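Local structure of HTPA Reductase (Selaginella moellendorffii, 5U5N) at residues 54-57 against 58-62; 255-258 against 259-262; 222-225 against 226-230; 139-142 against 143-147; 186-189 against 190-193. The protein probably catalyses the NAD(P)H-dependent reduction of 4-hydroxy-tetrahydrodipicolinate to tetrahydrodipicolinate in lysine biosynthesis, and binds NAD. All coordinates share one frame; numbering follows the deposited sequence.

Contact 1 (54-57 against 58-62)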
# COMPACT_ATOMS: atom_id res chain seq x y z
N ASP A 54 21.20 -26.00 26.41
CA ASP A 54 22.49 -26.68 26.25
C ASP A 54 23.02 -26.41 24.83
O ASP A 54 22.56 -27.00 23.86
CB ASP A 54 22.24 -28.18 26.48
CG ASP A 54 23.49 -28.99 26.58
OD1 ASP A 54 24.61 -28.44 26.57
OD2 ASP A 54 23.35 -30.24 26.69
N VAL A 55 23.98 -25.50 24.72
CA VAL A 55 24.57 -25.14 23.44
C VAL A 55 25.78 -26.09 23.16
O VAL A 55 26.71 -26.20 23.96
CB VAL A 55 24.98 -23.66 23.43
CG1 VAL A 55 25.64 -23.29 22.12
CG2 VAL A 55 23.74 -22.78 23.71
N ARG A 56 25.72 -26.79 22.02
CA ARG A 56 26.64 -27.84 21.71
C ARG A 56 27.42 -27.42 20.47
O ARG A 56 26.93 -26.65 19.64
CB ARG A 56 25.88 -29.15 21.46
CG ARG A 56 24.94 -29.55 22.59
CD ARG A 56 25.67 -30.26 23.73
NE ARG A 56 25.92 -31.68 23.39
CZ ARG A 56 25.04 -32.68 23.52
NH1 ARG A 56 23.82 -32.49 24.05
NH2 ARG A 56 25.37 -33.90 23.12
N GLU A 57 28.63 -27.94 20.36
CA GLU A 57 29.52 -27.65 19.25
C GLU A 57 28.96 -28.30 18.00
O GLU A 57 28.32 -29.35 18.07
CB GLU A 57 30.95 -28.15 19.53
CG GLU A 57 31.62 -27.47 20.73
CD GLU A 57 33.01 -27.99 21.04
OE1 GLU A 57 33.62 -28.71 20.19
OE2 GLU A 57 33.54 -27.68 22.13
N VAL A 58 29.20 -27.68 16.86
CA VAL A 58 28.65 -28.19 15.61
C VAL A 58 29.25 -29.55 15.20
O VAL A 58 28.61 -30.31 14.50
CB VAL A 58 28.74 -27.18 14.44
CG1 VAL A 58 30.17 -26.98 13.95
CG2 VAL A 58 27.79 -27.59 13.33
N SER A 59 30.45 -29.86 15.68
CA SER A 59 31.03 -31.19 15.49
C SER A 59 30.17 -32.32 16.07
O SER A 59 30.22 -33.44 15.57
CB SER A 59 32.43 -31.26 16.09
OG SER A 59 32.41 -30.75 17.40
N GLU A 60 29.41 -32.02 17.13
CA GLU A 60 28.51 -33.00 17.75
C GLU A 60 27.09 -33.08 17.13
O GLU A 60 26.15 -33.63 17.75
CB GLU A 60 28.37 -32.66 19.23
CG GLU A 60 29.62 -32.75 20.09
CD GLU A 60 29.38 -32.21 21.52
OE1 GLU A 60 28.24 -31.84 21.89
OE2 GLU A 60 30.35 -32.13 22.29
N ARG A 61 26.88 -32.52 15.95
CA ARG A 61 25.50 -32.30 15.48
C ARG A 61 24.67 -33.56 15.20
O ARG A 61 23.45 -33.54 15.28
CB ARG A 61 25.48 -31.38 14.27
CG ARG A 61 26.11 -31.94 13.01
CD ARG A 61 26.05 -30.88 11.93
NE ARG A 61 26.70 -31.35 10.72
CZ ARG A 61 26.59 -30.78 9.53
NH1 ARG A 61 25.84 -29.68 9.35
NH2 ARG A 61 27.22 -31.31 8.49
N GLU A 62 25.33 -34.66 14.89
CA GLU A 62 24.65 -35.95 14.73
C GLU A 62 24.03 -36.39 16.07
O GLU A 62 22.85 -36.73 16.13
CB GLU A 62 25.65 -37.03 14.25
CG GLU A 62 26.45 -36.69 12.99
CD GLU A 62 25.88 -37.28 11.72
OE1 GLU A 62 24.78 -36.86 11.27
OE2 GLU A 62 26.56 -38.17 11.17
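R56 grips E60 through its NE, the inner nitrogen of the guanidinium, and not through a terminal amino group. R56 NE donates to E60 OE1 at 2.8 Å with an N-H...O angle of 156°, forming a salt bridge at the edge of the guanidinium and close to its plane. The oxygen is met almost in line with its own C-O bond, and the two planar groups stand 66° apart, consistent with a single-atom grip, not a two-pronged one. Bends at chi2 (-82°) and chi3 carry the arginine round to reach it. R56 NH1 extends to D54 OD2 at 3.5 Å and also to E67, so that NE and NH1 are shared among three carboxylates whose charges the one guanidinium probably helps to offset. Next to this bridge the backbone turns: E60 N, at the N-cap position, bonds to E57 O at 3.0 Å, and E57 CB rests 3.7 Å from S59 OG. The turn links a strand to a helix in the cofactor-binding Rossmann region, and V58 touches the bound NAD. R56 lies on L34 of strand 34-37, V55 packs against that strand and 44-48, and R61 reaches D88 of helix 86-95.

Contact 2 (255-258 against 259-262)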
# COMPACT_ATOMS: atom_id res chain seq x y z
N SER A 255 4.38 -25.27 10.82
CA SER A 255 3.76 -26.26 11.72
C SER A 255 2.47 -26.80 11.13
O SER A 255 2.26 -28.00 11.06
CB SER A 255 3.49 -25.62 13.06
OG SER A 255 3.72 -26.46 14.13
N LYS A 256 1.60 -25.88 10.70
CA LYS A 256 0.31 -26.24 10.18
C LYS A 256 0.42 -27.02 8.88
O LYS A 256 -0.18 -28.09 8.74
CB LYS A 256 -0.54 -25.01 9.98
CG LYS A 256 -2.01 -25.29 9.82
CD LYS A 256 -2.77 -24.13 10.46
CE LYS A 256 -4.24 -24.10 10.06
NZ LYS A 256 -4.33 -23.96 8.56
N LYS A 257 1.22 -26.51 7.94
CA LYS A 257 1.42 -27.20 6.67
C LYS A 257 1.88 -28.64 6.89
O LYS A 257 1.45 -29.53 6.18
CB LYS A 257 2.48 -26.51 5.80
CG LYS A 257 2.22 -25.06 5.39
CD LYS A 257 0.87 -24.85 4.71
CE LYS A 257 -0.16 -24.27 5.64
NZ LYS A 257 -1.40 -23.99 4.84
N ILE A 258 2.78 -28.85 7.86
CA ILE A 258 3.30 -30.20 8.21
C ILE A 258 2.18 -31.07 8.77
O ILE A 258 1.96 -32.18 8.28
CB ILE A 258 4.49 -30.14 9.21
CG1 ILE A 258 5.67 -29.39 8.61
CG2 ILE A 258 4.94 -31.56 9.60
CD1 ILE A 258 6.66 -28.85 9.62
N GLN A 259 1.46 -30.55 9.77
CA GLN A 259 0.29 -31.25 10.37
C GLN A 259 -0.72 -31.68 9.30
O GLN A 259 -1.26 -32.78 9.37
CB GLN A 259 -0.41 -30.39 11.45
CG GLN A 259 -1.11 -31.21 12.55
CD GLN A 259 -1.79 -30.36 13.63
OE1 GLN A 259 -1.14 -29.53 14.29
NE2 GLN A 259 -3.10 -30.55 13.82
N GLU A 260 -0.96 -30.83 8.31
CA GLU A 260 -1.90 -31.12 7.21
C GLU A 260 -1.35 -31.98 6.10
O GLU A 260 -2.10 -32.38 5.20
CB GLU A 260 -2.35 -29.84 6.57
CG GLU A 260 -3.23 -29.03 7.47
CD GLU A 260 -3.60 -27.71 6.86
OE1 GLU A 260 -2.91 -27.26 5.90
OE2 GLU A 260 -4.56 -27.11 7.39
N LYS A 261 -0.04 -32.20 6.11
CA LYS A 261 0.63 -32.93 5.06
C LYS A 261 0.42 -32.27 3.69
O LYS A 261 0.00 -32.95 2.75
CB LYS A 261 0.17 -34.40 5.03
CG LYS A 261 0.15 -35.12 6.38
CD LYS A 261 -0.55 -36.48 6.24
CE LYS A 261 -1.28 -36.92 7.51
NZ LYS A 261 -0.33 -37.53 8.47
N SER A 262 0.69 -30.98 3.57
CA SER A 262 0.55 -30.28 2.27
C SER A 262 1.39 -30.97 1.20
O SER A 262 2.46 -31.52 1.50
CB SER A 262 0.99 -28.83 2.35
OG SER A 262 0.14 -28.10 3.22
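E260 leans back over the final turn of its helix toward K256 and K257, and its atoms can be followed outward one by one. E260 CB lies 3.5 Å from K256 O, and E260 CG comes a little nearer to that carbonyl oxygen, at 3.4 Å. E260 CD passes K256 CG at 4.1 Å, so the aliphatic part of the lysine flanks the carboxylate. Beyond CD the two oxygens part company: E260 OE2 takes a weak bond from K256 NZ at 3.4 Å, a salt bridge, while E260 OE1 has a longer ionic contact with K257 NZ at 3.8 Å. The glutamate is extended beyond CG and lies alongside K257, whereas K256 runs across it at a slant. One carboxylate is thus shared by two lysines, which would be expected to favour its charged form, although one contact is weak and the other long.

The backbone at this point ends the helix in a Schellman motif. K261 takes a positive phi of 58°, S262 N reaches back to K257 O at 3.1 Å with an angle of 172°, and K261 N bonds to I258 O at 3.0 Å. The first of these bonds carries S262 to the side of K257, where S262 OG sits 3.6 Å from K257 CD. Helix 241-259 closes here before the chain enters strand 266-267, whose Y267 is touched by both K257 and S262; I258 packs on P99 and Y122, and S255 OG bonds to the backbone of A5.

Contact 3 (222-225 against 226-230)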
# COMPACT_ATOMS: atom_id res chain seq x y z
N ILE A 222 6.60 11.06 -3.40
CA ILE A 222 6.10 11.10 -4.76
C ILE A 222 5.27 12.39 -4.91
O ILE A 222 4.26 12.56 -4.20
CB ILE A 222 5.24 9.87 -5.10
CG1 ILE A 222 5.84 8.57 -4.56
CG2 ILE A 222 5.08 9.73 -6.59
CD1 ILE A 222 4.97 7.34 -4.79
N ILE A 223 5.70 13.28 -5.81
CA ILE A 223 5.15 14.62 -5.93
C ILE A 223 4.69 14.89 -7.38
O ILE A 223 5.40 14.58 -8.32
CB ILE A 223 6.19 15.68 -5.52
CG1 ILE A 223 6.69 15.45 -4.11
CG2 ILE A 223 5.59 17.10 -5.61
CD1 ILE A 223 8.06 16.07 -3.86
N SER A 224 3.50 15.48 -7.53
CA SER A 224 2.94 15.78 -8.86
C SER A 224 3.74 16.87 -9.59
O SER A 224 4.41 17.67 -8.93
CB SER A 224 1.50 16.25 -8.73
OG SER A 224 1.46 17.42 -7.93
N PRO A 225 3.64 16.94 -10.95
CA PRO A 225 4.31 18.00 -11.72
C PRO A 225 4.09 19.40 -11.22
O PRO A 225 4.98 20.22 -11.30
CB PRO A 225 3.68 17.87 -13.11
CG PRO A 225 3.38 16.43 -13.23
CD PRO A 225 2.97 15.98 -11.85
N ASP A 226 2.90 19.69 -10.73
CA ASP A 226 2.61 21.05 -10.26
C ASP A 226 2.93 21.24 -8.76
O ASP A 226 2.78 22.32 -8.22
CB ASP A 226 1.17 21.45 -10.60
CG ASP A 226 0.09 20.61 -9.84
OD1 ASP A 226 0.39 19.64 -9.05
OD2 ASP A 226 -1.10 20.94 -10.08
N GLY A 227 3.39 20.19 -8.10
CA GLY A 227 3.76 20.29 -6.70
C GLY A 227 2.62 20.29 -5.73
O GLY A 227 2.88 20.44 -4.56
N THR A 228 1.37 20.15 -6.18
CA THR A 228 0.21 20.19 -5.28
C THR A 228 -0.20 18.84 -4.68
O THR A 228 -1.02 18.82 -3.76
CB THR A 228 -1.03 20.77 -5.98
OG1 THR A 228 -1.45 19.91 -7.05
CG2 THR A 228 -0.76 22.18 -6.51
N VAL A 229 0.33 17.72 -5.19
CA VAL A 229 0.04 16.38 -4.64
C VAL A 229 1.33 15.77 -4.11
O VAL A 229 2.28 15.63 -4.86
CB VAL A 229 -0.58 15.44 -5.69
CG1 VAL A 229 -1.01 14.12 -5.04
CG2 VAL A 229 -1.76 16.11 -6.39
N PHE A 230 1.31 15.39 -2.83
CA PHE A 230 2.44 14.80 -2.13
C PHE A 230 1.99 13.47 -1.51
O PHE A 230 1.03 13.45 -0.70
CB PHE A 230 2.92 15.78 -1.05
CG PHE A 230 4.05 15.27 -0.18
CD1 PHE A 230 5.35 15.32 -0.61
CD2 PHE A 230 3.79 14.80 1.11
CE1 PHE A 230 6.39 14.87 0.21
CE2 PHE A 230 4.81 14.35 1.94
CZ PHE A 230 6.12 14.38 1.49
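D226 OD1 is gripped by three donors, one of them from across the turn. S224 OG donates to D226 OD1 at 2.7 Å, almost in line with the C-O bond, while T228 OG1 reaches D226 OD1 at 2.7 Å and T228 N at 3.1 Å, both from above the carboxylate plane. The bond from T228 N makes an Asx turn, and the three together hold the carboxylate against rotation. The serine hydroxyl works in both directions, for V229 N also donates to S224 OG at 3.0 Å. Its position follows from the first torsion: chi1 of 60° turns OG in over the serine's own backbone, toward D226 and V229 N.

This network of bonds closes the end of a beta hairpin. S224 to G227 form a type I turn closed by G227 N on S224 O at 2.8 Å, and G227 then takes a positive phi of 78°, which suits glycine. S224 N bonds to V229 O at 2.9 Å, and that oxygen also receives a CA-H...O contact from I223. Next comes the non-hydrogen-bonded pair I223 and F230, with I223 CG1 at the edge of the F230 ring, 3.8 Å from F230 CD1. I223 is backbone-bonded to T155 of strand 155-162. On the far side V229 and F230 pair in an antiparallel beta ladder with a strand of the second subunit, so the sheet runs on across the interface; S241 of that subunit bonds to D226 OD2 and T228 OG1, and the hairpin end belongs to the dimer interface.

Contact 4 (139-142 against 143-147)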
# COMPACT_ATOMS: atom_id res chain seq x y z
N ALA A 139 2.66 -5.61 -1.97
CA ALA A 139 1.47 -4.84 -2.29
C ALA A 139 1.81 -3.85 -3.36
O ALA A 139 1.15 -3.82 -4.41
CB ALA A 139 0.95 -4.10 -1.07
N MET A 140 2.85 -3.03 -3.09
CA MET A 140 3.29 -2.02 -4.04
C MET A 140 3.52 -2.63 -5.40
O MET A 140 3.16 -2.00 -6.37
CB MET A 140 4.57 -1.33 -3.59
CG MET A 140 4.47 -0.40 -2.44
SD MET A 140 3.30 0.94 -2.64
CE MET A 140 3.95 1.75 -4.10
N GLU A 141 4.07 -3.83 -5.48
CA GLU A 141 4.31 -4.45 -6.78
C GLU A 141 3.05 -4.92 -7.51
O GLU A 141 2.96 -4.86 -8.77
CB GLU A 141 5.28 -5.64 -6.61
CG GLU A 141 5.80 -6.21 -7.94
CD GLU A 141 5.64 -7.73 -8.00
OE1 GLU A 141 4.47 -8.17 -7.75
OE2 GLU A 141 6.65 -8.47 -8.28
N ILE A 142 2.11 -5.43 -6.73
CA ILE A 142 0.83 -5.83 -7.30
C ILE A 142 0.14 -4.57 -7.85
O ILE A 142 -0.27 -4.53 -9.03
CB ILE A 142 -0.06 -6.54 -6.29
CG1 ILE A 142 0.49 -7.94 -6.02
CG2 ILE A 142 -1.48 -6.66 -6.83
CD1 ILE A 142 -0.01 -8.52 -4.72
N MET A 143 0.05 -3.56 -6.99
CA MET A 143 -0.51 -2.25 -7.36
C MET A 143 0.14 -1.72 -8.65
O MET A 143 -0.55 -1.31 -9.57
CB MET A 143 -0.31 -1.26 -6.21
CG MET A 143 -1.13 -0.00 -6.35
SD MET A 143 -0.26 1.32 -7.22
CE MET A 143 0.60 1.99 -5.78
N ALA A 144 1.47 -1.78 -8.70
CA ALA A 144 2.25 -1.30 -9.83
C ALA A 144 1.92 -2.01 -11.14
O ALA A 144 1.80 -1.33 -12.18
CB ALA A 144 3.70 -1.47 -9.54
N LYS A 145 1.73 -3.33 -11.09
CA LYS A 145 1.36 -4.08 -12.29
C LYS A 145 -0.10 -3.86 -12.76
O LYS A 145 -0.36 -3.74 -13.95
CB LYS A 145 1.65 -5.56 -12.09
CG LYS A 145 3.13 -5.81 -12.19
CD LYS A 145 3.45 -7.27 -11.99
CE LYS A 145 4.96 -7.46 -12.10
NZ LYS A 145 5.52 -8.60 -11.32
N GLN A 146 -1.02 -3.80 -11.81
CA GLN A 146 -2.40 -3.43 -12.06
C GLN A 146 -2.59 -2.03 -12.66
O GLN A 146 -3.45 -1.89 -13.49
CB GLN A 146 -3.22 -3.49 -10.78
CG GLN A 146 -4.69 -3.65 -11.06
CD GLN A 146 -5.51 -3.76 -9.80
OE1 GLN A 146 -4.98 -4.04 -8.71
NE2 GLN A 146 -6.82 -3.50 -9.93
N PHE A 147 -1.80 -1.04 -12.22
CA PHE A 147 -2.04 0.37 -12.59
C PHE A 147 -0.82 1.02 -13.27
O PHE A 147 -0.27 1.98 -12.75
CB PHE A 147 -2.46 1.19 -11.37
CG PHE A 147 -3.62 0.61 -10.59
CD1 PHE A 147 -4.75 0.05 -11.21
CD2 PHE A 147 -3.63 0.70 -9.21
CE1 PHE A 147 -5.80 -0.45 -10.48
CE2 PHE A 147 -4.69 0.20 -8.46
CZ PHE A 147 -5.77 -0.39 -9.10
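A139 to Q146 bond through their backbones as a regular alpha helix, M143 N meeting A139 O at 2.8 Å and Q146 N meeting I142 O at 3.0 Å, with two bonds of the same kind between them. On one flank E141 and K145, a turn apart, form a salt bridge. K145 NZ comes to 3.2 Å from E141 OE2, a weak hydrogen bond, with OE1 of the same carboxylate at 3.7 Å. K145 stretches out fully beyond CG, and E141 bends at chi2 (-130°) so that its end comes back toward the lysine. With a lysine in place of E141, K145 would probably lose its carboxylate mate and face a like charge one turn away. On another side M140 and M143 run side by side, and their CE methyls touch at 3.8 Å.

This is the last part of helix 131-146, and it serves the dimer as well as the subunit. I142 packs on I142 of the second subunit and M143 on A139 of that chain, so the two copies of the helix meet. Within the chain, M140 lies on L180 and A144 on S179, both from helix 171-182. F147 leaves helical geometry, its ring taking Q146 CB over one face, 3.9 Å above the plane and toward the rim, and Q146 NE2 bonds to E274 of the second subunit.

Contact 5 (186-189 against 190-193)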
# COMPACT_ATOMS: atom_id res chain seq x y z
N ASP A 186 10.55 7.81 -13.05
CA ASP A 186 11.76 7.72 -13.88
C ASP A 186 12.80 8.12 -12.87
O ASP A 186 12.80 9.24 -12.39
CB ASP A 186 11.68 8.67 -15.10
CG ASP A 186 10.45 8.36 -16.02
OD1 ASP A 186 10.32 7.16 -16.34
OD2 ASP A 186 9.55 9.23 -16.30
N PHE A 187 13.66 7.18 -12.49
CA PHE A 187 14.46 7.33 -11.27
C PHE A 187 15.51 6.24 -11.30
O PHE A 187 15.17 5.07 -11.36
CB PHE A 187 13.55 7.19 -10.04
CG PHE A 187 14.22 7.41 -8.72
CD1 PHE A 187 14.80 6.35 -8.02
CD2 PHE A 187 14.22 8.66 -8.13
CE1 PHE A 187 15.37 6.55 -6.76
CE2 PHE A 187 14.81 8.87 -6.88
CZ PHE A 187 15.36 7.81 -6.18
N LYS A 188 16.78 6.64 -11.29
CA LYS A 188 17.89 5.68 -11.23
C LYS A 188 18.17 5.28 -9.78
O LYS A 188 18.02 6.09 -8.87
CB LYS A 188 19.16 6.29 -11.82
CG LYS A 188 19.05 6.82 -13.24
CD LYS A 188 20.24 7.74 -13.54
CE LYS A 188 19.99 9.15 -12.94
NZ LYS A 188 21.27 9.87 -12.64
N ASP A 189 18.67 4.06 -9.61
CA ASP A 189 19.07 3.55 -8.29
C ASP A 189 20.05 4.47 -7.56
O ASP A 189 19.93 4.65 -6.37
CB ASP A 189 19.66 2.14 -8.44
CG ASP A 189 18.61 1.10 -8.85
OD1 ASP A 189 17.41 1.30 -8.53
OD2 ASP A 189 18.97 0.09 -9.48
N GLU A 190 20.95 5.10 -8.30
CA GLU A 190 21.96 6.01 -7.73
C GLU A 190 21.36 7.24 -7.03
O GLU A 190 21.97 7.81 -6.11
CB GLU A 190 23.07 6.43 -8.75
CG GLU A 190 22.94 6.16 -10.29
CD GLU A 190 23.18 4.68 -10.73
OE1 GLU A 190 22.15 3.97 -10.80
OE2 GLU A 190 24.36 4.21 -10.99
N GLN A 191 20.16 7.63 -7.45
CA GLN A 191 19.47 8.76 -6.88
C GLN A 191 18.88 8.51 -5.48
O GLN A 191 18.44 9.47 -4.84
CB GLN A 191 18.33 9.21 -7.79
CG GLN A 191 18.78 9.75 -9.13
CD GLN A 191 17.57 10.24 -9.92
OE1 GLN A 191 17.11 9.56 -10.83
NE2 GLN A 191 17.03 11.38 -9.53
N VAL A 192 18.89 7.26 -4.98
CA VAL A 192 18.54 7.01 -3.59
C VAL A 192 19.49 7.82 -2.76
O VAL A 192 20.63 7.92 -3.07
CB VAL A 192 18.63 5.52 -3.19
CG1 VAL A 192 18.44 5.33 -1.69
CG2 VAL A 192 17.58 4.72 -3.94
N GLU A 193 18.98 8.48 -1.73
CA GLU A 193 19.77 9.31 -0.81
C GLU A 193 20.05 8.49 0.44
O GLU A 193 19.19 8.31 1.33
CB GLU A 193 18.99 10.57 -0.46
CG GLU A 193 19.77 11.64 0.26
CD GLU A 193 18.99 12.96 0.36
OE1 GLU A 193 17.84 13.13 -0.17
OE2 GLU A 193 19.54 13.87 0.98
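Q191 lays its CB over one face of the F187 ring, a CH-pi contact 3.9 Å from the ring centroid and 23° off the normal. The methylene sits toward the rim, and Q191 CB is 3.7 Å from both F187 CE2 and F187 CZ. Further along, the Q191 amide follows the ring at a shallow tilt, 26° between the two planes, with its OE1 turned back over the start of F187. At the far end of the ring V192 crosses at about a right angle and brings V192 CG2 to 4.0 Å from F187 CE1.

The amide is held by a backbone group: K188 N donates to Q191 OE1 at 3.0 Å with an angle of 162°, which ties down the carbonyl end. The glutamine reaches it because its chain is extended beyond CG. K188 CE lies alongside, 3.6 Å from Q191 OE1. Backbone bonds turn the chain here: Q191 N to K188 O at 3.0 Å and V192 N to D189 O at 3.1 Å.

Trimming F187 to an alanine would probably open a gap between Q191, V192 and the hydrophobic I177, L156 and V158, leaving the glutamine CB without a surface to lie on. R181 of helix 171-182 holds the loop, by a salt bridge to D189 OD1 and a hydrogen bond to F187 O. The successive i to i+3 backbone bonds are those of a short 3-10 turn, to which the Q191 side chain adds a bond to K188 N, here within the connection from helix 171-182 to strand 193-195.

In the fold
Followed from the N terminus, the five contacts come in series, none nesting in or crossing another. Contact 1 turns strand 51-57 into helix 61-71 in the N-terminal, cofactor-binding part of the protein. The others belong to the C-terminal part: contact 4 ends helix 131-146, contact 5 turns the chain from helix 171-182 to strand 193-195, contact 3 closes the hairpin of strands 215-223 and 229-238, and contact 2 ends helix 241-259 on the way to strand 266-267. Contacts 3, 4 and 5 gather with centres about 18 to 20 Å apart, and 3 and 4 both touch the second subunit. Contact 1 lies about 58 Å from contact 3, between centres, across the chain.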